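PDB 3KAE: possible protein of nuclear scaffold from Encephalitozoon cuniculi, which probably serves as the Cdc27 (APC3) subunit of the anaphase-promoting complex, its N-terminal tetratricopeptide-repeat domain forming a homodimer. Local coordinates for residues T20-A25 against M37-V42; R51-L56 against S69-K74; T61-Y66 against E105-P110. One frame throughout, in Å; residues are numbered along the deposited sequence.

In the fold
All three contacts are mainly buried joints of the helical tetratricopeptide-repeat domain, and all have the second subunit close by. Contacts 1 and 2 are antiparallel helix pairs, 18-31 with 36-45 and 49-57 with 62-74, held by apolar side chains and sulphur atoms. Helices 36-45 and 49-57 follow each other in the chain and touch through S40, H55 and L56, so contacts 1 and 2, with centres about 14 Å apart, adjoin. Contact 3 shares helix 62-74 with contact 2 but sets the N-terminal end of that helix against loop 105-110; it alone adds a cross-segment hydrogen bond, and it runs out to an exposed proline.

Contact 1 (T20-A25 against M37-V42); sequences TAIFLA and MLMSIV
V42 sets CG1 anti to its backbone N (chi1 176°), and I22 sets CG1 anti to its carbonyl carbon (chi1 -68°), so the two branches meet. Segments 20-25 and 37-42, on helices 18-31 and 36-45, run nearly antiparallel here, their local axes 9.3 Å apart at 160°. V42 CG1 is wedged between two carbons of the facing helix, A21 CB at 3.4 Å and I22 CG1, also at 3.4 Å. Both pairs are tighter than ordinary van der Waals contact. The other branch, V42 CG2, lies farther out beside A21 CB.

One turn along, M39 leaves its helix with CG anti to the backbone N and then bends at chi2, which brings its sulphur across to the opposite helix. M39 SD rests 3.8 Å from A25 CB and 4.0 Å from I22 O. The small A25 lets the backbones come close here, with its CA 5.5 Å from that of M39.

On the far side of helix 18-31, F23 packs its ring among Y180, Y209 and F145 of the second subunit. The pairing is thus carried by buried apolar side chains, with one sulphur near a backbone oxygen, a helix packing of the tetratricopeptide-repeat domain that rests on shape and dispersion.

Contact 2 (R51-L56 against S69-K74); sequences RALFHL and SLCYKK
Helices 49-57 and 62-74 pack antiparallel in the tetratricopeptide-repeat domain, their local axes 9.7 Å apart at an angle of 147°, and L53 has the largest share of the joint, with C71 close behind. L53 CB points toward the facing helix, and CG, anti to the carbonyl carbon (chi1 -81°), comes to 3.6 Å from C71 CB. There the side chain forks. L53 CD1 meets Y72 CE1 at 3.7 Å, with Y72 CD1 slightly farther off. L53 CD2 bridges both partners: it touches C71 CB and also sits over one face of the Y72 ring, 3.9 Å from the centroid and 14° off the normal, a CH-pi contact offset toward the rim. L53 therefore fills the angle between the C71 side chain and the tyrosine ring, which crosses it obliquely.

Y72 reaches this position by setting CG beside its backbone N, so that the ring swings back toward helix 49-57 although its CB does not point there. The same ring also packs on K80, A81 and S84 of helix 78-89, joining the next helix to the pair. L56 also packs on S40 of helix 36-45.

Beyond its CB, C71 sends its sulphur to helix 49-57 as well. C71 SG meets two carbons there, A52 CB at 3.8 Å and L56 CD1 at 4.0 Å.

Contact 3 (T61-Y66 against E105-P110); sequences TCTSKY and EMFVDP
Two rings flank the joint, and both meet the facing segment obliquely. The Y66 ring receives V108 CG2, which lies 3.8 Å from Y66 CD2, the two side chains crossing at about a right angle. The F107 and T63 side chains do likewise, T63 CG2 coming to 3.9 Å from F107 CD1. Y66 also meets Y15 of the second subunit edge-to-face, and Y66 OH hydrogen-bonds to O of that residue.

Between the rings, T63 turns OG1 beside its backbone N (chi1 -53°) and accepts a hydrogen bond from V108 N, 2.9 Å long and nearly straight at 175°. This fixes the loop 105-110 to the first turn of helix 62-74, where T61 and S64 form a capping box. C62 holds SG in the crowded position (chi1 46°), which brings it to 3.8 Å from P110 CG and 3.2 Å from V108 O.

T63 OG1 also has a weak hydrogen bond with D96 OD2, while F107 O and D109 N hydrogen-bond to R14 NH1 and Y15 OH of the second subunit. A buried hydroxyl thus satisfies the V108 amide amid apolar packing, and the same loop faces the dimer partner, consistent with the homodimeric architecture.

Contact 1 (T20-A25 against M37-V42)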
loop_
_atom_site.group_PDB
_atom_site.type_symbol
_atom_site.label_atom_id
_atom_site.label_comp_id
_atom_site.label_asym_id
_atom_site.label_seq_id
_atom_site.Cartn_x
_atom_site.Cartn_y
_atom_site.Cartn_z
ATOM N N THR C 20 9.537 -0.493 9.903
ATOM C CA THR C 20 10.372 0.635 10.284
ATOM C C THR C 20 9.563 1.920 10.378
ATOM O O THR C 20 9.722 2.694 11.311
ATOM C CB THR C 20 11.523 0.820 9.299
ATOM O OG1 THR C 20 12.328 -0.356 9.316
ATOM C CG2 THR C 20 12.353 2.012 9.653
ATOM N N ALA C 21 8.686 2.147 9.412
ATOM C CA ALA C 21 7.899 3.375 9.370
ATOM C C ALA C 21 6.932 3.459 10.535
ATOM O O ALA C 21 6.699 4.528 11.080
ATOM C CB ALA C 21 7.130 3.465 8.028
ATOM N N ILE C 22 6.324 2.329 10.868
ATOM C CA ILE C 22 5.436 2.244 12.004
ATOM C C ILE C 22 6.248 2.530 13.307
ATOM O O ILE C 22 5.846 3.335 14.154
ATOM C CB ILE C 22 4.743 0.869 12.026
ATOM C CG1 ILE C 22 3.776 0.752 10.824
ATOM C CG2 ILE C 22 3.991 0.666 13.328
ATOM C CD1 ILE C 22 3.242 -0.648 10.568
ATOM N N PHE C 23 7.412 1.904 13.445
ATOM C CA PHE C 23 8.261 2.141 14.615
ATOM C C PHE C 23 8.701 3.599 14.715
ATOM O O PHE C 23 8.514 4.242 15.740
ATOM C CB PHE C 23 9.493 1.241 14.599
ATOM C CG PHE C 23 10.348 1.382 15.816
ATOM C CD1 PHE C 23 11.273 2.412 15.915
ATOM C CD2 PHE C 23 10.223 0.489 16.873
ATOM C CE1 PHE C 23 12.056 2.553 17.046
ATOM C CE2 PHE C 23 11.007 0.620 18.003
ATOM C CZ PHE C 23 11.927 1.659 18.096
ATOM N N LEU C 24 9.277 4.124 13.648
ATOM C CA LEU C 24 9.703 5.519 13.639
ATOM C C LEU C 24 8.532 6.462 13.859
ATOM O O LEU C 24 8.700 7.564 14.374
ATOM C CB LEU C 24 10.385 5.860 12.304
ATOM C CG LEU C 24 11.730 5.210 12.012
ATOM C CD1 LEU C 24 12.256 5.700 10.676
ATOM C CD2 LEU C 24 12.725 5.539 13.151
ATOM N N ALA C 25 7.346 6.036 13.447
ATOM C CA ALA C 25 6.166 6.867 13.607
ATOM C C ALA C 25 5.798 6.870 15.076
ATOM O O ALA C 25 5.450 7.910 15.647
ATOM C CB ALA C 25 5.010 6.337 12.744
ATOM N N MET C 37 -1.877 11.054 12.087
ATOM C CA MET C 37 -2.439 10.676 10.814
ATOM C C MET C 37 -1.441 9.749 10.136
ATOM O O MET C 37 -1.809 8.673 9.669
ATOM C CB MET C 37 -2.682 11.931 9.973
ATOM C CG MET C 37 -3.592 11.762 8.750
ATOM S SD MET C 37 -5.195 10.979 9.062
ATOM C CE MET C 37 -4.919 9.371 8.289
ATOM N N LEU C 38 -0.173 10.163 10.126
ATOM C CA LEU C 38 0.913 9.434 9.453
ATOM C C LEU C 38 1.033 7.994 9.943
ATOM O O LEU C 38 1.212 7.051 9.160
ATOM C CB LEU C 38 2.245 10.162 9.666
ATOM C CG LEU C 38 3.522 9.520 9.112
ATOM C CD1 LEU C 38 3.367 9.139 7.640
ATOM C CD2 LEU C 38 4.702 10.458 9.273
ATOM N N MET C 39 0.945 7.850 11.254
ATOM C CA MET C 39 0.939 6.556 11.899
ATOM C C MET C 39 -0.219 5.723 11.353
ATOM O O MET C 39 -0.056 4.558 11.005
ATOM C CB MET C 39 0.771 6.774 13.407
ATOM C CG MET C 39 0.580 5.521 14.220
ATOM S SD MET C 39 2.040 4.488 14.273
ATOM C CE MET C 39 1.750 3.657 15.831
ATOM N N SER C 40 -1.397 6.334 11.306
ATOM C CA SER C 40 -2.590 5.673 10.812
ATOM C C SER C 40 -2.418 5.175 9.365
ATOM O O SER C 40 -2.778 4.050 9.026
ATOM C CB SER C 40 -3.766 6.643 10.878
ATOM O OG SER C 40 -4.191 6.837 12.203
ATOM N N ILE C 41 -1.868 6.037 8.523
ATOM C CA ILE C 41 -1.608 5.709 7.122
ATOM C C ILE C 41 -0.669 4.528 6.973
ATOM O O ILE C 41 -1.020 3.531 6.342
ATOM C CB ILE C 41 -1.059 6.929 6.375
ATOM C CG1 ILE C 41 -2.113 8.037 6.373
ATOM C CG2 ILE C 41 -0.685 6.564 4.950
ATOM C CD1 ILE C 41 -1.742 9.237 5.565
ATOM N N VAL C 42 0.505 4.619 7.594
ATOM C CA VAL C 42 1.495 3.561 7.488
ATOM C C VAL C 42 0.935 2.244 8.009
ATOM O O VAL C 42 1.209 1.171 7.467
ATOM C CB VAL C 42 2.810 3.959 8.182
ATOM C CG1 VAL C 42 3.794 2.807 8.158
ATOM C CG2 VAL C 42 3.407 5.184 7.509
#

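Contact 2 (R51-L56 against S69-K74)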
loop_
_atom_site.group_PDB
_atom_site.type_symbol
_atom_site.label_atom_id
_atom_site.label_comp_id
_atom_site.label_asym_id
_atom_site.label_seq_id
_atom_site.Cartn_x
_atom_site.Cartn_y
_atom_site.Cartn_z
ATOM N N ARG C 51 -5.786 -1.736 13.946
ATOM C CA ARG C 51 -4.820 -0.907 14.653
ATOM C C ARG C 51 -4.884 0.538 14.177
ATOM O O ARG C 51 -4.796 1.476 14.981
ATOM C CB ARG C 51 -3.396 -1.467 14.499
ATOM C CG ARG C 51 -3.130 -2.693 15.355
ATOM C CD ARG C 51 -1.679 -3.120 15.298
ATOM N NE ARG C 51 -0.785 -2.122 15.876
ATOM C CZ ARG C 51 0.527 -2.071 15.652
ATOM N NH1 ARG C 51 1.114 -2.960 14.851
ATOM N NH2 ARG C 51 1.251 -1.117 16.216
ATOM N N ALA C 52 -5.037 0.718 12.870
ATOM C CA ALA C 52 -5.094 2.055 12.315
ATOM C C ALA C 52 -6.324 2.782 12.852
ATOM O O ALA C 52 -6.280 3.984 13.103
ATOM C CB ALA C 52 -5.102 2.003 10.758
ATOM N N LEU C 53 -7.429 2.051 13.006
ATOM C CA LEU C 53 -8.677 2.640 13.499
ATOM C C LEU C 53 -8.498 3.174 14.920
ATOM O O LEU C 53 -9.020 4.242 15.272
ATOM C CB LEU C 53 -9.817 1.622 13.446
ATOM C CG LEU C 53 -10.502 1.423 12.079
ATOM C CD1 LEU C 53 -11.393 0.194 12.081
ATOM C CD2 LEU C 53 -11.313 2.653 11.666
ATOM N N PHE C 54 -7.748 2.434 15.731
ATOM C CA PHE C 54 -7.474 2.872 17.087
ATOM C C PHE C 54 -6.901 4.283 17.045
ATOM O O PHE C 54 -7.321 5.152 17.792
ATOM C CB PHE C 54 -6.516 1.912 17.791
ATOM N N HIS C 55 -5.957 4.528 16.150
ATOM C CA HIS C 55 -5.350 5.856 16.098
ATOM C C HIS C 55 -6.294 6.863 15.464
ATOM O O HIS C 55 -6.314 8.042 15.825
ATOM C CB HIS C 55 -4.019 5.810 15.354
ATOM C CG HIS C 55 -2.927 5.141 16.129
ATOM N ND1 HIS C 55 -2.016 5.843 16.891
ATOM C CD2 HIS C 55 -2.616 3.831 16.286
ATOM C CE1 HIS C 55 -1.181 4.996 17.467
ATOM N NE2 HIS C 55 -1.527 3.768 17.122
ATOM N N LEU C 56 -7.094 6.385 14.522
ATOM C CA LEU C 56 -7.950 7.277 13.754
ATOM C C LEU C 56 -9.097 7.819 14.598
ATOM O O LEU C 56 -9.512 8.965 14.422
ATOM C CB LEU C 56 -8.456 6.584 12.491
ATOM C CG LEU C 56 -7.368 6.391 11.438
ATOM C CD1 LEU C 56 -7.772 5.298 10.437
ATOM C CD2 LEU C 56 -7.070 7.719 10.747
ATOM N N SER C 69 -12.976 5.275 6.805
ATOM C CA SER C 69 -13.864 4.591 5.869
ATOM C C SER C 69 -13.149 3.440 5.157
ATOM O O SER C 69 -13.698 2.349 5.040
ATOM C CB SER C 69 -14.429 5.576 4.844
ATOM O OG SER C 69 -15.564 5.018 4.189
ATOM N N LEU C 70 -11.908 3.657 4.723
ATOM C CA LEU C 70 -11.153 2.570 4.081
ATOM C C LEU C 70 -10.981 1.372 5.009
ATOM O O LEU C 70 -11.170 0.226 4.581
ATOM C CB LEU C 70 -9.781 3.030 3.599
ATOM C CG LEU C 70 -9.702 4.186 2.609
ATOM C CD1 LEU C 70 -8.220 4.476 2.282
ATOM C CD2 LEU C 70 -10.515 3.854 1.354
ATOM N N CYS C 71 -10.610 1.641 6.272
ATOM C CA CYS C 71 -10.356 0.578 7.245
ATOM C C CYS C 71 -11.637 -0.165 7.523
ATOM O O CYS C 71 -11.653 -1.389 7.576
ATOM C CB CYS C 71 -9.786 1.130 8.576
ATOM S SG CYS C 71 -8.134 1.868 8.470
ATOM N N TYR C 72 -12.718 0.585 7.708
ATOM C CA TYR C 72 -14.049 -0.006 7.881
ATOM C C TYR C 72 -14.466 -0.875 6.709
ATOM O O TYR C 72 -15.063 -1.929 6.900
ATOM C CB TYR C 72 -15.095 1.073 8.154
ATOM C CG TYR C 72 -15.090 1.572 9.588
ATOM C CD1 TYR C 72 -15.015 0.682 10.653
ATOM C CD2 TYR C 72 -15.169 2.930 9.871
ATOM C CE1 TYR C 72 -15.006 1.132 11.978
ATOM C CE2 TYR C 72 -15.158 3.387 11.179
ATOM C CZ TYR C 72 -15.076 2.485 12.224
ATOM O OH TYR C 72 -15.072 2.945 13.514
ATOM N N LYS C 73 -14.142 -0.435 5.497
ATOM C CA LYS C 73 -14.492 -1.187 4.305
ATOM C C LYS C 73 -13.716 -2.504 4.252
ATOM O O LYS C 73 -14.269 -3.549 3.923
ATOM C CB LYS C 73 -14.254 -0.348 3.047
ATOM C CG LYS C 73 -14.667 -1.029 1.731
ATOM C CD LYS C 73 -14.400 -0.113 0.540
ATOM C CE LYS C 73 -14.777 -0.786 -0.773
ATOM N NZ LYS C 73 -13.908 -1.965 -1.024
ATOM N N LYS C 74 -12.429 -2.457 4.580
ATOM C CA LYS C 74 -11.631 -3.682 4.660
ATOM C C LYS C 74 -12.231 -4.668 5.658
ATOM O O LYS C 74 -12.164 -5.882 5.474
ATOM C CB LYS C 74 -10.204 -3.363 5.088
ATOM C CG LYS C 74 -9.377 -2.664 4.056
ATOM C CD LYS C 74 -9.184 -3.533 2.840
ATOM C CE LYS C 74 -8.349 -2.807 1.811
ATOM N NZ LYS C 74 -8.041 -3.672 0.637
#

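Contact 3 (T61-Y66 against E105-P110)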
loop_
_atom_site.group_PDB
_atom_site.type_symbol
_atom_site.label_atom_id
_atom_site.label_comp_id
_atom_site.label_asym_id
_atom_site.label_seq_id
_atom_site.Cartn_x
_atom_site.Cartn_y
_atom_site.Cartn_z
ATOM N N THR C 61 -10.397 14.599 10.924
ATOM C CA THR C 61 -10.191 15.435 9.755
ATOM C C THR C 61 -10.695 14.719 8.494
ATOM O O THR C 61 -11.078 13.551 8.536
ATOM C CB THR C 61 -8.705 15.828 9.573
ATOM O OG1 THR C 61 -7.940 14.679 9.189
ATOM C CG2 THR C 61 -8.117 16.454 10.858
ATOM N N CYS C 62 -10.692 15.423 7.373
ATOM C CA CYS C 62 -11.078 14.792 6.123
ATOM C C CYS C 62 -10.212 13.557 5.850
ATOM O O CYS C 62 -10.738 12.511 5.427
ATOM C CB CYS C 62 -11.002 15.780 4.955
ATOM S SG CYS C 62 -9.494 16.778 4.898
ATOM N N THR C 63 -8.902 13.675 6.102
ATOM C CA THR C 63 -7.972 12.575 5.828
ATOM C C THR C 63 -8.202 11.427 6.794
ATOM O O THR C 63 -8.115 10.266 6.424
ATOM C CB THR C 63 -6.486 12.997 5.912
ATOM O OG1 THR C 63 -6.239 14.138 5.088
ATOM C CG2 THR C 63 -5.592 11.874 5.442
ATOM N N SER C 64 -8.545 11.755 8.028
ATOM C CA SER C 64 -8.698 10.718 9.044
ATOM C C SER C 64 -9.980 9.957 8.798
ATOM O O SER C 64 -10.001 8.733 8.851
ATOM C CB SER C 64 -8.654 11.306 10.478
ATOM O OG SER C 64 -9.949 11.552 11.016
ATOM N N LYS C 65 -11.055 10.695 8.526
ATOM C CA LYS C 65 -12.359 10.090 8.252
ATOM C C LYS C 65 -12.317 9.274 6.966
ATOM O O LYS C 65 -12.944 8.226 6.862
ATOM C CB LYS C 65 -13.447 11.156 8.190
ATOM C CG LYS C 65 -13.840 11.684 9.552
ATOM C CD LYS C 65 -14.329 10.555 10.440
ATOM C CE LYS C 65 -14.753 11.078 11.803
ATOM N NZ LYS C 65 -15.195 9.996 12.729
ATOM N N TYR C 66 -11.540 9.740 6.003
ATOM C CA TYR C 66 -11.345 8.970 4.776
ATOM C C TYR C 66 -10.663 7.614 5.040
ATOM O O TYR C 66 -11.192 6.565 4.663
ATOM C CB TYR C 66 -10.600 9.793 3.718
ATOM C CG TYR C 66 -10.518 9.092 2.391
ATOM C CD1 TYR C 66 -11.642 8.939 1.589
ATOM C CD2 TYR C 66 -9.322 8.556 1.948
ATOM C CE1 TYR C 66 -11.569 8.270 0.396
ATOM C CE2 TYR C 66 -9.237 7.907 0.751
ATOM C CZ TYR C 66 -10.365 7.763 -0.018
ATOM O OH TYR C 66 -10.260 7.112 -1.205
ATOM N N GLU C 105 1.453 15.876 1.357
ATOM C CA GLU C 105 1.136 15.235 0.090
ATOM C C GLU C 105 0.295 13.978 0.265
ATOM O O GLU C 105 -0.390 13.561 -0.663
ATOM C CB GLU C 105 2.423 14.883 -0.661
ATOM C CG GLU C 105 3.111 16.060 -1.328
ATOM C CD GLU C 105 4.367 15.641 -2.070
ATOM O OE1 GLU C 105 4.935 14.576 -1.729
ATOM O OE2 GLU C 105 4.786 16.376 -2.992
ATOM N N MET C 106 0.361 13.360 1.438
ATOM C CA MET C 106 -0.365 12.114 1.670
ATOM C C MET C 106 -1.767 12.412 2.160
ATOM O O MET C 106 -2.514 11.501 2.505
ATOM C CB MET C 106 0.350 11.248 2.707
ATOM C CG MET C 106 1.856 11.204 2.566
ATOM S SD MET C 106 2.554 9.876 3.559
ATOM C CE MET C 106 1.922 8.458 2.650
ATOM N N PHE C 107 -2.109 13.694 2.223
ATOM C CA PHE C 107 -3.389 14.092 2.797
ATOM C C PHE C 107 -4.470 14.282 1.751
ATOM O O PHE C 107 -4.191 14.490 0.577
ATOM C CB PHE C 107 -3.271 15.361 3.655
ATOM C CG PHE C 107 -2.579 15.144 4.955
ATOM C CD1 PHE C 107 -2.277 13.864 5.390
ATOM C CD2 PHE C 107 -2.244 16.220 5.761
ATOM C CE1 PHE C 107 -1.633 13.660 6.592
ATOM C CE2 PHE C 107 -1.609 16.023 6.964
ATOM C CZ PHE C 107 -1.303 14.741 7.382
ATOM N N VAL C 108 -5.706 14.245 2.223
ATOM C CA VAL C 108 -6.892 14.260 1.387
ATOM C C VAL C 108 -7.498 15.660 1.292
ATOM O O VAL C 108 -7.744 16.318 2.305
ATOM C CB VAL C 108 -7.929 13.285 1.979
ATOM C CG1 VAL C 108 -9.333 13.868 1.921
ATOM C CG2 VAL C 108 -7.813 11.939 1.316
ATOM N N ASP C 109 -7.733 16.111 0.065
ATOM C CA ASP C 109 -8.348 17.410 -0.186
ATOM C C ASP C 109 -9.862 17.231 -0.324
ATOM O O ASP C 109 -10.324 16.433 -1.133
ATOM C CB ASP C 109 -7.737 18.023 -1.451
ATOM C CG ASP C 109 -8.275 19.401 -1.756
ATOM O OD1 ASP C 109 -9.160 19.879 -1.016
ATOM O OD2 ASP C 109 -7.812 20.009 -2.746
ATOM N N PRO C 110 -10.645 17.959 0.485
ATOM C CA PRO C 110 -12.110 17.823 0.471
ATOM C C PRO C 110 -12.742 18.254 -0.854
ATOM O O PRO C 110 -13.949 18.119 -1.025
ATOM C CB PRO C 110 -12.566 18.768 1.591
ATOM C CG PRO C 110 -11.352 19.015 2.423
ATOM C CD PRO C 110 -10.186 18.927 1.494
#